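Side-chain contacts in pectate lyase (Cellvibrio cellulosa, PDB 1GXM), which cleaves pectate (polygalacturonic acid) by anti-beta-elimination, the chain here being the catalytic module of a longer, multi-domain enzyme: residues Pro249-Glu254 and Arg279-Asn284; Phe290-Gly295 and Leu306-Gly311. All blocks are in the same frame, centred on the assembly; numbering follows the deposited sequence.

Contact 1. Residues Pro249-Glu254 and Arg279-Asn284; sequences PRTYLE and RFYDLN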
ATOM      1  N   PRO A 249     -18.817  -9.378  11.040  1.00 13.22           N
ATOM      2  CA  PRO A 249     -19.908  -8.421  11.178  1.00 13.92           C
ATOM      3  C   PRO A 249     -19.627  -7.391  12.274  1.00 13.74           C
ATOM      4  O   PRO A 249     -20.351  -6.409  12.380  1.00 14.27           O
ATOM      5  CB  PRO A 249     -21.111  -9.307  11.555  1.00 14.82           C
ATOM      6  CG  PRO A 249     -20.613 -10.568  11.901  1.00 15.59           C
ATOM      7  CD  PRO A 249     -19.196 -10.725  11.475  1.00 13.97           C
ATOM      8  N   ARG A 250     -18.592  -7.608  13.069  1.00 13.51           N
ATOM      9  CA  ARG A 250     -18.171  -6.567  14.006  1.00 13.77           C
ATOM     10  C   ARG A 250     -17.288  -5.525  13.303  1.00 12.16           C
ATOM     11  O   ARG A 250     -16.904  -4.532  13.907  1.00 12.82           O
ATOM     12  CB  ARG A 250     -17.455  -7.136  15.213  1.00 15.81           C
ATOM     13  CG  ARG A 250     -16.136  -7.711  14.914  1.00 18.40           C
ATOM     14  CD  ARG A 250     -15.581  -8.648  15.983  1.00 21.70           C
ATOM     15  NE  ARG A 250     -14.161  -8.906  15.747  1.00 23.22           N
ATOM     16  CZ  ARG A 250     -13.172  -8.076  16.082  1.00 22.71           C
ATOM     17  NH1 ARG A 250     -13.436  -6.931  16.702  1.00 20.35           N
ATOM     18  NH2 ARG A 250     -11.911  -8.413  15.813  1.00 23.40           N
ATOM     19  N   THR A 251     -16.968  -5.772  12.037  1.00 10.88           N
ATOM     20  CA  THR A 251     -16.166  -4.870  11.218  1.00 10.18           C
ATOM     21  C   THR A 251     -16.998  -4.245  10.126  1.00  9.08           C
ATOM     22  O   THR A 251     -17.113  -3.041  10.069  1.00 10.89           O
ATOM     23  CB  THR A 251     -15.006  -5.611  10.614  1.00  9.10           C
ATOM     24  OG1 THR A 251     -14.168  -6.081  11.676  1.00  9.75           O
ATOM     25  CG2 THR A 251     -14.139  -4.697   9.771  1.00  9.24           C
ATOM     26  N   TYR A 252     -17.603  -5.036   9.248  1.00  9.83           N
ATOM     27  CA  TYR A 252     -18.399  -4.416   8.221  1.00 10.33           C
ATOM     28  C   TYR A 252     -19.714  -3.969   8.792  1.00  9.88           C
ATOM     29  O   TYR A 252     -20.177  -4.468   9.807  1.00  9.90           O
ATOM     30  CB  TYR A 252     -18.617  -5.327   7.011  1.00 10.64           C
ATOM     31  CG  TYR A 252     -19.239  -6.666   7.259  1.00 11.07           C
ATOM     32  CD1 TYR A 252     -20.586  -6.800   7.588  1.00 11.46           C
ATOM     33  CD2 TYR A 252     -18.495  -7.814   7.123  1.00 12.87           C
ATOM     34  CE1 TYR A 252     -21.159  -8.051   7.789  1.00 12.01           C
ATOM     35  CE2 TYR A 252     -19.055  -9.046   7.311  1.00 13.46           C
ATOM     36  CZ  TYR A 252     -20.369  -9.173   7.672  1.00 13.08           C
ATOM     37  OH  TYR A 252     -20.908 -10.422   7.853  1.00 15.40           O
ATOM     38  N   LEU A 253     -20.295  -3.002   8.105  1.00  9.82           N
ATOM     39  CA  LEU A 253     -21.599  -2.457   8.424  1.00  9.81           C
ATOM     40  C   LEU A 253     -22.523  -3.008   7.354  1.00  9.91           C
ATOM     41  O   LEU A 253     -22.475  -2.609   6.193  1.00  9.80           O
ATOM     42  CB  LEU A 253     -21.573  -0.933   8.394  1.00 10.18           C
ATOM     43  CG  LEU A 253     -22.935  -0.256   8.547  1.00 11.08           C
ATOM     44  CD1 LEU A 253     -23.526  -0.501   9.906  1.00 14.28           C
ATOM     45  CD2 LEU A 253     -22.823   1.238   8.269  1.00 11.29           C
ATOM     46  N   GLU A 254     -23.360  -3.954   7.748  1.00 11.25           N
ATOM     47  CA  GLU A 254     -24.200  -4.643   6.804  1.00 12.03           C
ATOM     48  C   GLU A 254     -25.483  -3.867   6.566  1.00 11.72           C
ATOM     49  O   GLU A 254     -26.045  -3.310   7.485  1.00 13.66           O
ATOM     50  CB  GLU A 254     -24.491  -6.052   7.292  1.00 13.09           C
ATOM     51  CG  GLU A 254     -25.171  -6.884   6.204  1.00 14.83           C
ATOM     52  CD  GLU A 254     -25.058  -8.383   6.405  1.00 15.23           C
ATOM     53  OE1 GLU A 254     -24.889  -8.814   7.560  1.00 16.53           O
ATOM     54  OE2 GLU A 254     -25.150  -9.107   5.384  1.00 15.81           O
ATOM     55  N   ARG A 279     -13.184   3.552   6.908  1.00  7.56           N
ATOM     56  CA  ARG A 279     -11.777   3.829   6.705  1.00  7.22           C
ATOM     57  C   ARG A 279     -10.966   3.691   7.992  1.00  7.35           C
ATOM     58  O   ARG A 279      -9.803   3.267   7.942  1.00  7.43           O
ATOM     59  CB  ARG A 279     -11.611   5.213   6.124  1.00  7.40           C
ATOM     60  CG  ARG A 279     -10.224   5.531   5.656  1.00  9.65           C
ATOM     61  CD  ARG A 279     -10.246   6.593   4.650  1.00 13.70           C
ATOM     62  NE  ARG A 279      -8.946   6.870   4.081  1.00 15.42           N
ATOM     63  CZ  ARG A 279      -8.774   7.650   3.049  1.00 15.68           C
ATOM     64  NH1 ARG A 279      -9.811   8.233   2.500  1.00 13.71           N
ATOM     65  NH2 ARG A 279      -7.564   7.861   2.574  1.00 16.56           N
ATOM     66  N   PHE A 280     -11.581   4.054   9.107  1.00  7.06           N
ATOM     67  CA  PHE A 280     -10.932   4.047  10.413  1.00  6.80           C
ATOM     68  C   PHE A 280     -11.787   3.307  11.411  1.00  6.54           C
ATOM     69  O   PHE A 280     -12.962   3.617  11.564  1.00  7.28           O
ATOM     70  CB  PHE A 280     -10.742   5.467  10.918  1.00  7.17           C
ATOM     71  CG  PHE A 280     -10.005   6.357   9.965  1.00  7.62           C
ATOM     72  CD1 PHE A 280      -8.622   6.319   9.882  1.00  8.29           C
ATOM     73  CD2 PHE A 280     -10.694   7.230   9.153  1.00  7.99           C
ATOM     74  CE1 PHE A 280      -7.967   7.116   8.987  1.00  8.79           C
ATOM     75  CE2 PHE A 280     -10.040   8.028   8.262  1.00  8.51           C
ATOM     76  CZ  PHE A 280      -8.663   7.991   8.194  1.00  8.70           C
ATOM     77  N   TYR A 281     -11.178   2.364  12.110  1.00  6.92           N
ATOM     78  CA  TYR A 281     -11.812   1.673  13.214  1.00  7.05           C
ATOM     79  C   TYR A 281     -11.021   1.895  14.482  1.00  7.32           C
ATOM     80  O   TYR A 281      -9.796   1.881  14.484  1.00  7.42           O
ATOM     81  CB  TYR A 281     -11.831   0.174  12.988  1.00  7.23           C
ATOM     82  CG  TYR A 281     -12.740  -0.262  11.896  1.00  7.39           C
ATOM     83  CD1 TYR A 281     -12.323  -0.261  10.588  1.00  7.15           C
ATOM     84  CD2 TYR A 281     -14.036  -0.654  12.177  1.00  7.45           C
ATOM     85  CE1 TYR A 281     -13.153  -0.681   9.583  1.00  7.80           C
ATOM     86  CE2 TYR A 281     -14.882  -1.056  11.181  1.00  7.63           C
ATOM     87  CZ  TYR A 281     -14.445  -1.082   9.879  1.00  7.27           C
ATOM     88  OH  TYR A 281     -15.269  -1.483   8.848  1.00  9.09           O
ATOM     89  N   ASP A 282     -11.727   2.039  15.584  1.00  7.44           N
ATOM     90  CA  ASP A 282     -11.060   2.171  16.862  1.00  8.22           C
ATOM     91  C   ASP A 282     -10.258   0.906  17.166  1.00  8.70           C
ATOM     92  O   ASP A 282     -10.768  -0.210  17.034  1.00  8.89           O
ATOM     93  CB  ASP A 282     -12.079   2.443  17.953  1.00  9.00           C
ATOM     94  CG  ASP A 282     -11.447   2.644  19.286  1.00 10.42           C
ATOM     95  OD1 ASP A 282     -11.207   1.644  20.013  1.00 11.14           O
ATOM     96  OD2 ASP A 282     -11.134   3.765  19.660  1.00 12.22           O
ATOM     97  N   LEU A 283      -9.019   1.085  17.615  1.00  8.68           N
ATOM     98  CA  LEU A 283      -8.104  -0.014  17.838  1.00  8.97           C
ATOM     99  C   LEU A 283      -8.665  -1.053  18.788  1.00  9.65           C
ATOM    100  O   LEU A 283      -8.434  -2.223  18.609  1.00 10.44           O
ATOM    101  CB  LEU A 283      -6.787   0.520  18.378  1.00  9.04           C
ATOM    102  CG  LEU A 283      -5.942   1.232  17.338  1.00  9.11           C
ATOM    103  CD1 LEU A 283      -4.829   1.965  18.024  1.00 10.41           C
ATOM    104  CD2 LEU A 283      -5.349   0.281  16.308  1.00  9.33           C
ATOM    105  N   ASN A 284      -9.379  -0.610  19.804  1.00 10.34           N
ATOM    106  CA  ASN A 284      -9.821  -1.514  20.849  1.00 11.48           C
ATOM    107  C   ASN A 284     -11.278  -1.932  20.725  1.00 11.28           C
ATOM    108  O   ASN A 284     -11.581  -3.085  21.015  1.00 13.72           O
ATOM    109  CB  ASN A 284      -9.530  -0.931  22.227  1.00 12.45           C
ATOM    110  CG  ASN A 284      -8.055  -0.884  22.528  1.00 17.00           C
ATOM    111  OD1 ASN A 284      -7.352  -1.847  22.287  1.00 21.71           O
ATOM    112  ND2 ASN A 284      -7.584   0.238  23.033  1.00 20.38           N
TER

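Contact 2. Residues Phe290-Gly295 and Leu306-Gly311; sequences FSDRDG and LERRTG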
ATOM      1  N   PHE A 290     -14.799   8.731  12.853  1.00  7.49           N
ATOM      2  CA  PHE A 290     -14.510   9.866  12.010  1.00  7.55           C
ATOM      3  C   PHE A 290     -13.623  10.849  12.730  1.00  7.58           C
ATOM      4  O   PHE A 290     -13.525  10.857  13.942  1.00  7.84           O
ATOM      5  CB  PHE A 290     -15.819  10.538  11.606  1.00  7.90           C
ATOM      6  CG  PHE A 290     -16.836   9.570  11.106  1.00  8.29           C
ATOM      7  CD1 PHE A 290     -16.672   8.968   9.872  1.00  8.83           C
ATOM      8  CD2 PHE A 290     -17.894   9.191  11.889  1.00  9.44           C
ATOM      9  CE1 PHE A 290     -17.584   8.015   9.434  1.00  9.71           C
ATOM     10  CE2 PHE A 290     -18.807   8.247  11.451  1.00 10.22           C
ATOM     11  CZ  PHE A 290     -18.649   7.661  10.227  1.00 11.11           C
ATOM     12  N   SER A 291     -13.018  11.710  11.940  1.00  7.83           N
ATOM     13  CA  SER A 291     -12.174  12.767  12.462  1.00  7.86           C
ATOM     14  C   SER A 291     -12.411  14.037  11.652  1.00  8.55           C
ATOM     15  O   SER A 291     -13.352  14.124  10.859  1.00  8.92           O
ATOM     16  CB  SER A 291     -10.720  12.307  12.508  1.00  8.22           C
ATOM     17  OG  SER A 291      -9.905  13.281  13.120  1.00  8.09           O
ATOM     18  N   ASP A 292     -11.578  15.034  11.864  1.00  9.18           N
ATOM     19  CA  ASP A 292     -11.776  16.304  11.216  1.00  9.81           C
ATOM     20  C   ASP A 292     -10.476  17.062  11.312  1.00  9.82           C
ATOM     21  O   ASP A 292      -9.508  16.554  11.851  1.00 10.01           O
ATOM     22  CB  ASP A 292     -12.909  17.043  11.924  1.00 10.16           C
ATOM     23  CG  ASP A 292     -13.705  17.950  11.015  1.00 11.35           C
ATOM     24  OD1 ASP A 292     -13.169  18.430   9.992  1.00 12.93           O
ATOM     25  OD2 ASP A 292     -14.881  18.237  11.326  1.00 13.95           O
ATOM     26  N   ARG A 293     -10.460  18.288  10.804  1.00 10.88           N
ATOM     27  CA  ARG A 293      -9.216  19.040  10.754  1.00 12.27           C
ATOM     28  C   ARG A 293      -8.688  19.408  12.115  1.00 11.40           C
ATOM     29  O   ARG A 293      -7.494  19.666  12.235  1.00 11.75           O
ATOM     30  CB  ARG A 293      -9.375  20.259   9.861  1.00 14.05           C
ATOM     31  CG  ARG A 293      -9.511  19.834   8.410  1.00 16.64           C
ATOM     32  CD  ARG A 293      -9.089  20.866   7.441  1.00 18.34           C
ATOM     33  NE  ARG A 293      -9.251  20.496   6.041  1.00 19.59           N
ATOM     34  CZ  ARG A 293      -8.295  20.010   5.259  1.00 20.56           C
ATOM     35  NH1 ARG A 293      -7.067  19.767   5.716  1.00 22.56           N
ATOM     36  NH2 ARG A 293      -8.569  19.757   3.990  1.00 20.63           N
ATOM     37  N   ASP A 294      -9.546  19.378  13.139  1.00 10.56           N
ATOM     38  CA  ASP A 294      -9.103  19.620  14.511  1.00 11.43           C
ATOM     39  C   ASP A 294      -8.510  18.387  15.180  1.00 10.59           C
ATOM     40  O   ASP A 294      -8.103  18.453  16.318  1.00 12.03           O
ATOM     41  CB  ASP A 294     -10.218  20.190  15.368  1.00 12.29           C
ATOM     42  CG  ASP A 294     -11.391  19.257  15.531  1.00 14.37           C
ATOM     43  OD1 ASP A 294     -11.485  18.196  14.860  1.00 11.62           O
ATOM     44  OD2 ASP A 294     -12.285  19.525  16.350  1.00 20.76           O
ATOM     45  N   GLY A 295      -8.472  17.262  14.488  1.00 10.36           N
ATOM     46  CA  GLY A 295      -7.951  16.040  15.036  1.00 10.42           C
ATOM     47  C   GLY A 295      -8.863  15.365  16.034  1.00 10.01           C
ATOM     48  O   GLY A 295      -8.425  14.464  16.713  1.00 10.35           O
ATOM     49  N   LEU A 306     -18.258  20.139   6.768  1.00 11.97           N
ATOM     50  CA  LEU A 306     -18.703  19.848   5.426  1.00 11.39           C
ATOM     51  C   LEU A 306     -17.520  19.524   4.526  1.00 11.17           C
ATOM     52  O   LEU A 306     -17.540  18.586   3.733  1.00 11.20           O
ATOM     53  CB  LEU A 306     -19.441  21.067   4.897  1.00 12.29           C
ATOM     54  CG  LEU A 306     -20.010  20.904   3.518  1.00 12.50           C
ATOM     55  CD1 LEU A 306     -21.100  19.837   3.487  1.00 13.12           C
ATOM     56  CD2 LEU A 306     -20.594  22.228   3.095  1.00 13.36           C
ATOM     57  N   GLU A 307     -16.457  20.303   4.649  1.00 11.58           N
ATOM     58  CA  GLU A 307     -15.316  20.134   3.777  1.00 12.10           C
ATOM     59  C   GLU A 307     -14.650  18.757   3.950  1.00 11.24           C
ATOM     60  O   GLU A 307     -14.212  18.163   2.981  1.00 11.87           O
ATOM     61  CB  GLU A 307     -14.290  21.255   3.972  1.00 13.42           C
ATOM     62  CG  GLU A 307     -13.144  21.202   2.973  1.00 16.18           C
ATOM     63  CD  GLU A 307     -11.989  20.295   3.394  1.00 16.80           C
ATOM     64  OE1 GLU A 307     -11.857  20.006   4.597  1.00 17.00           O
ATOM     65  OE2 GLU A 307     -11.194  19.919   2.504  1.00 19.34           O
ATOM     66  N   ARG A 308     -14.530  18.289   5.183  1.00 10.77           N
ATOM     67  CA  ARG A 308     -13.904  16.983   5.390  1.00 10.37           C
ATOM     68  C   ARG A 308     -14.851  15.843   5.027  1.00 10.33           C
ATOM     69  O   ARG A 308     -14.400  14.798   4.621  1.00  9.95           O
ATOM     70  CB  ARG A 308     -13.378  16.803   6.813  1.00 11.00           C
ATOM     71  CG  ARG A 308     -12.041  17.500   7.077  1.00 12.68           C
ATOM     72  CD  ARG A 308     -10.878  16.903   6.338  1.00 14.12           C
ATOM     73  NE  ARG A 308     -10.834  17.332   4.948  1.00 13.61           N
ATOM     74  CZ  ARG A 308     -10.119  16.772   4.000  1.00 14.48           C
ATOM     75  NH1 ARG A 308      -9.381  15.709   4.255  1.00 15.33           N
ATOM     76  NH2 ARG A 308     -10.163  17.237   2.775  1.00 15.67           N
ATOM     77  N   ARG A 309     -16.151  16.028   5.192  1.00 10.56           N
ATOM     78  CA  ARG A 309     -17.079  14.953   4.863  1.00 10.79           C
ATOM     79  C   ARG A 309     -17.148  14.758   3.361  1.00 10.58           C
ATOM     80  O   ARG A 309     -17.265  13.639   2.880  1.00 11.79           O
ATOM     81  CB  ARG A 309     -18.455  15.235   5.438  1.00 10.90           C
ATOM     82  CG  ARG A 309     -19.424  14.062   5.251  1.00 12.30           C
ATOM     83  CD  ARG A 309     -20.733  14.175   6.006  1.00 12.44           C
ATOM     84  NE  ARG A 309     -21.340  15.469   5.732  1.00 13.90           N
ATOM     85  CZ  ARG A 309     -21.374  16.499   6.565  1.00 15.34           C
ATOM     86  NH1 ARG A 309     -20.927  16.405   7.801  1.00 15.71           N
ATOM     87  NH2 ARG A 309     -21.881  17.635   6.152  1.00 16.18           N
ATOM     88  N   THR A 310     -17.048  15.854   2.615  1.00 11.01           N
ATOM     89  CA  THR A 310     -17.124  15.775   1.155  1.00 12.63           C
ATOM     90  C   THR A 310     -15.741  15.562   0.520  1.00 13.18           C
ATOM     91  O   THR A 310     -15.636  15.013  -0.571  1.00 15.28           O
ATOM     92  CB  THR A 310     -17.753  17.042   0.551  1.00 13.00           C
ATOM     93  OG1 THR A 310     -16.992  18.189   0.957  1.00 15.06           O
ATOM     94  CG2 THR A 310     -19.144  17.257   1.067  1.00 12.97           C
ATOM     95  N   GLY A 311     -14.676  15.975   1.205  1.00 13.75           N
ATOM     96  CA  GLY A 311     -13.349  16.003   0.619  1.00 13.91           C
ATOM     97  C   GLY A 311     -12.490  14.787   0.870  1.00 13.84           C
ATOM     98  O   GLY A 311     -11.416  14.667   0.341  1.00 15.27           O
TER

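Contact 1. Residues Pro249-Glu254 and Arg279-Asn284
A buried loop-to-strand junction joins Thr251 to Tyr281. Thr251 lies in the loop that leaves helix 233-246, and Tyr281 lies on the short strand 280-281. Their CA atoms are 8.1 Å apart, and the tyrosine ring spans that gap. Tyr281 points its CB at the loop. With CG beside the backbone N (chi1 -69°), the ring carries its hydroxyl to the loop backbone. Tyr281 OH donates a hydrogen bond to Thr251 O at 2.7 Å. The donor stands above the carbonyl plane, 58° out of it, and not on a lone pair. Thr251 O also lies at the ring edge, 3.2 Å from Tyr281 CE2.

The Thr251 methyl packs on the same ring. Thr251 CG2 is anti to the backbone N and stands over the hydroxyl end of one ring face, 3.6 Å from Tyr281 CZ. The two side chains cross at about a right angle. This rotamer leaves OG1 turned away from the ring, where it bonds to Trp245 O, at the end of the preceding helix, and to Asn286 ND2.

Within 279-284, Asp282 OD1 accepts from Asn284 N at 2.9 Å, forming an Asx turn. The Tyr281 hydroxyl is also bonded to the backbone N of Tyr278, three residues earlier. Strand 280-281 pairs with 214-215 in a two-stranded antiparallel sheet. From that sheet Tyr281 ties the strand to the loop after helix 233-246, its OH bonded to both Thr251 O and Tyr278 N.

Contact 2. Residues Phe290-Gly295 and Leu306-Gly311
Asp292 and Arg308 bring the two backbones to 6.2 Å between CA atoms, where a type I turn from Asp292 to Gly295 passes beside helix 306-311. The main tie is polar and lies near the surface. Arg293 grips Glu307 side-on with two nitrogens. Arg293 NE donates to Glu307 OE1 at 3.0 Å, tilted from the guanidinium plane. Arg293 NH2 donates to Glu307 OE2, also at 3.0 Å, in that plane and nearly straight (164° at the hydrogen).

Arg308 grips the same carboxylate in the same way. Arg308 NE meets Glu307 OE1 at 2.9 Å, and Arg308 NH2 meets OE2. The two arginines come from opposite faces of the carboxylate plane. Glu307 is therefore the shared acceptor of a three-residue salt-bridge network, with two donors on each oxygen. The turn links strands 290-291 and 297-298, which pair antiparallel, so the network ties this hairpin to the helix. Four bonds fix the rotation of the carboxylate. Two positive neighbours would also be expected to favour its ionised form.

Arg293 runs extended from CG to NE and reaches across from the turn. Arg308 is bent at chi2 and chi3 (-68° and 79°), which folds its guanidinium back beside its neighbour in the helix. Arg293 NH2 sits over one face of the Arg308 guanidinium, 3.2 Å from Arg308 NH2. This is no hydrogen bond, and the shared carboxylate probably offsets the like charges. Arg308 also makes a cation-pi contact with Tyr209.

The arginine stems pack together, with Arg293 CG 3.7 Å from Arg308 CG. Asp292 OD1 touches Arg308 CG at 3.3 Å. Asp292 OD1 accepts from Arg293 N at 2.8 Å and is bonded to Ser305 OG, just before the helix.

Overall arrangement
The two contacts follow one another along the chain, contact 1 closing at Asn284 before contact 2 opens at Phe290. Their centres are about 19 Å apart and their nearest atoms about 5 Å, without touching. Both lie in the C-terminal part of the catalytic module. They are joined by consecutive short strands, 280-281 and 290-291, and Phe280 is backbone-bonded to Phe289. Trp314 is a shared neighbour: it bonds to the backbone of Arg279 and, through NE1, to Arg308 O. Contact 1 is a buried tie to the loop after helix 233-246, whereas contact 2 is a partly exposed charged one to helix 306-311. Together the two strands thus connect a loop and a helix within this part of the module.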